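Local coordinates for protein putative dehydrogenase (Pseudomonas fluorescens, PDB 6UUG) that oxidises methanesulfinate as the monooxygenase component (MsuC) of a two-component flavin-dependent system in bacterial sulfur assimilation, at residues 83-86 / 87-91. Sequence-based numbering, arbitrary orientation.
Sequences ARWS and ETLQV
A83 leads into the first turn of helix 85-96, where R84 is the N-cap and E87 bends back to take the backbone N-H of the N-cap residue, half of a capping box. The methyl of A83 packs without more bulk against E87 OE2 and T88 OG1, and A83 O accepts from a water that also bonds T88 OG1. At R84, N donates to E87 OE2 over 2.8 Å, nearly straight (163°), on the anti side of the carboxylate but tilted from its plane. E87 reaches back because its CG lies beside its own N (chi1 -56°) and the chain then runs extended. Both side chains have a second conformer; in this one R84, bent at chi3, lays its guanidinium almost parallel to the carboxylate, with OE2 3.1 Å above the guanidinium centre. No guanidinium N-H points at OE2: in the R84 NH2 to E87 OE2 salt bridge the charges meet face-on, the directed bond coming from the R84 backbone N. The helix dipole probably also favours a carboxylate here. R84 O accepts the T88 N-H at 3.1 Å, beginning the helical bonding. W85, large and mostly apolar, fills the interior of this acyl-CoA dehydrogenase-type fold, meeting W325 edge-to-face; L89 CG approaches the W85 indole edge, while T88 CG2 lies 4.1 Å from W85 CZ3. W85 O accepts a hydrogen bond from L89 N. S86 OG hydrogen-bonds D322 of helix 294-327, and the S86 carbonyl oxygen takes Q90 N at 3.0 Å, with the donor 36° above the carbonyl plane.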
loop_
_atom_site.group_PDB
_atom_site.type_symbol
_atom_site.label_atom_id
_atom_site.label_comp_id
_atom_site.label_asym_id
_atom_site.label_seq_id
_atom_site.Cartn_x
_atom_site.Cartn_y
_atom_site.Cartn_z
ATOM N N ALA A 83 -12.614 -38.533 -3.217
ATOM C CA ALA A 83 -12.722 -37.204 -2.615
ATOM C C ALA A 83 -13.338 -36.204 -3.590
ATOM O O ALA A 83 -13.176 -36.312 -4.808
ATOM C CB ALA A 83 -11.347 -36.690 -2.179
ATOM N N ARG A 84 -14.053 -35.221 -3.036
ATOM C CA ARG A 84 -14.445 -34.071 -3.836
ATOM C C ARG A 84 -13.230 -33.179 -4.077
ATOM O O ARG A 84 -12.223 -33.261 -3.375
ATOM C CB ARG A 84 -15.549 -33.268 -3.149
ATOM C CG ARG A 84 -16.881 -34.021 -3.012
ATOM C CD ARG A 84 -17.807 -33.304 -2.037
ATOM N NE ARG A 84 -17.093 -32.832 -0.852
ATOM C CZ ARG A 84 -16.973 -33.508 0.287
ATOM N NH1 ARG A 84 -16.298 -32.980 1.300
ATOM N NH2 ARG A 84 -17.520 -34.714 0.417
ATOM N N TRP A 85 -13.335 -32.336 -5.103
ATOM C CA TRP A 85 -12.219 -31.440 -5.429
ATOM C C TRP A 85 -11.810 -30.592 -4.236
ATOM O O TRP A 85 -10.617 -30.346 -4.023
ATOM C CB TRP A 85 -12.585 -30.548 -6.619
ATOM C CG TRP A 85 -12.268 -31.272 -7.885
ATOM C CD1 TRP A 85 -13.154 -31.764 -8.800
ATOM C CD2 TRP A 85 -10.962 -31.659 -8.337
ATOM N NE1 TRP A 85 -12.478 -32.414 -9.807
ATOM C CE2 TRP A 85 -11.133 -32.370 -9.543
ATOM C CE3 TRP A 85 -9.665 -31.464 -7.841
ATOM C CZ2 TRP A 85 -10.060 -32.879 -10.265
ATOM C CZ3 TRP A 85 -8.586 -31.984 -8.569
ATOM C CH2 TRP A 85 -8.801 -32.682 -9.764
ATOM N N SER A 86 -12.777 -30.095 -3.466
ATOM C CA SER A 86 -12.405 -29.286 -2.306
ATOM C C SER A 86 -11.513 -30.059 -1.334
ATOM O O SER A 86 -10.620 -29.466 -0.714
ATOM C CB SER A 86 -13.662 -28.770 -1.594
ATOM O OG SER A 86 -14.435 -29.855 -1.079
ATOM N N GLU A 87 -11.720 -31.383 -1.189
ATOM C CA GLU A 87 -10.873 -32.176 -0.297
ATOM C C GLU A 87 -9.500 -32.427 -0.905
ATOM O O GLU A 87 -8.485 -32.370 -0.202
ATOM C CB GLU A 87 -11.538 -33.518 0.021
ATOM C CG GLU A 87 -12.924 -33.449 0.603
ATOM C CD GLU A 87 -13.542 -34.842 0.708
ATOM O OE1 GLU A 87 -13.244 -35.559 1.691
ATOM O OE2 GLU A 87 -14.292 -35.234 -0.211
ATOM N N THR A 88 -9.451 -32.738 -2.200
ATOM C CA THR A 88 -8.172 -32.907 -2.874
ATOM C C THR A 88 -7.338 -31.637 -2.779
ATOM O O THR A 88 -6.140 -31.690 -2.480
ATOM C CB THR A 88 -8.404 -33.277 -4.331
ATOM O OG1 THR A 88 -9.108 -34.535 -4.399
ATOM C CG2 THR A 88 -7.093 -33.386 -5.064
ATOM N N LEU A 89 -7.966 -30.486 -3.009
ATOM C CA LEU A 89 -7.230 -29.222 -2.958
ATOM C C LEU A 89 -6.855 -28.851 -1.528
ATOM O O LEU A 89 -5.824 -28.217 -1.309
ATOM C CB LEU A 89 -8.069 -28.122 -3.618
ATOM C CG LEU A 89 -8.324 -28.342 -5.101
ATOM C CD1 LEU A 89 -9.422 -27.421 -5.622
ATOM C CD2 LEU A 89 -7.024 -28.162 -5.873
ATOM N N GLN A 90 -7.668 -29.240 -0.539
ATOM C CA GLN A 90 -7.277 -29.082 0.858
ATOM C C GLN A 90 -5.968 -29.808 1.151
ATOM O O GLN A 90 -5.123 -29.308 1.900
ATOM C CB GLN A 90 -8.393 -29.606 1.783
ATOM C CG GLN A 90 -8.161 -29.287 3.256
ATOM C CD GLN A 90 -9.283 -29.809 4.162
ATOM O OE1 GLN A 90 -9.975 -30.769 3.821
ATOM N NE2 GLN A 90 -9.446 -29.188 5.321
ATOM N N VAL A 91 -5.784 -31.000 0.579
ATOM C CA VAL A 91 -4.530 -31.717 0.790
ATOM C C VAL A 91 -3.374 -30.999 0.094
ATOM O O VAL A 91 -2.279 -30.890 0.655
ATOM C CB VAL A 91 -4.669 -33.185 0.349
ATOM C CG1 VAL A 91 -3.310 -33.861 0.322
ATOM C CG2 VAL A 91 -5.636 -33.917 1.322
HETATM O O HOH W 1 -11.063 -34.742 -6.271
#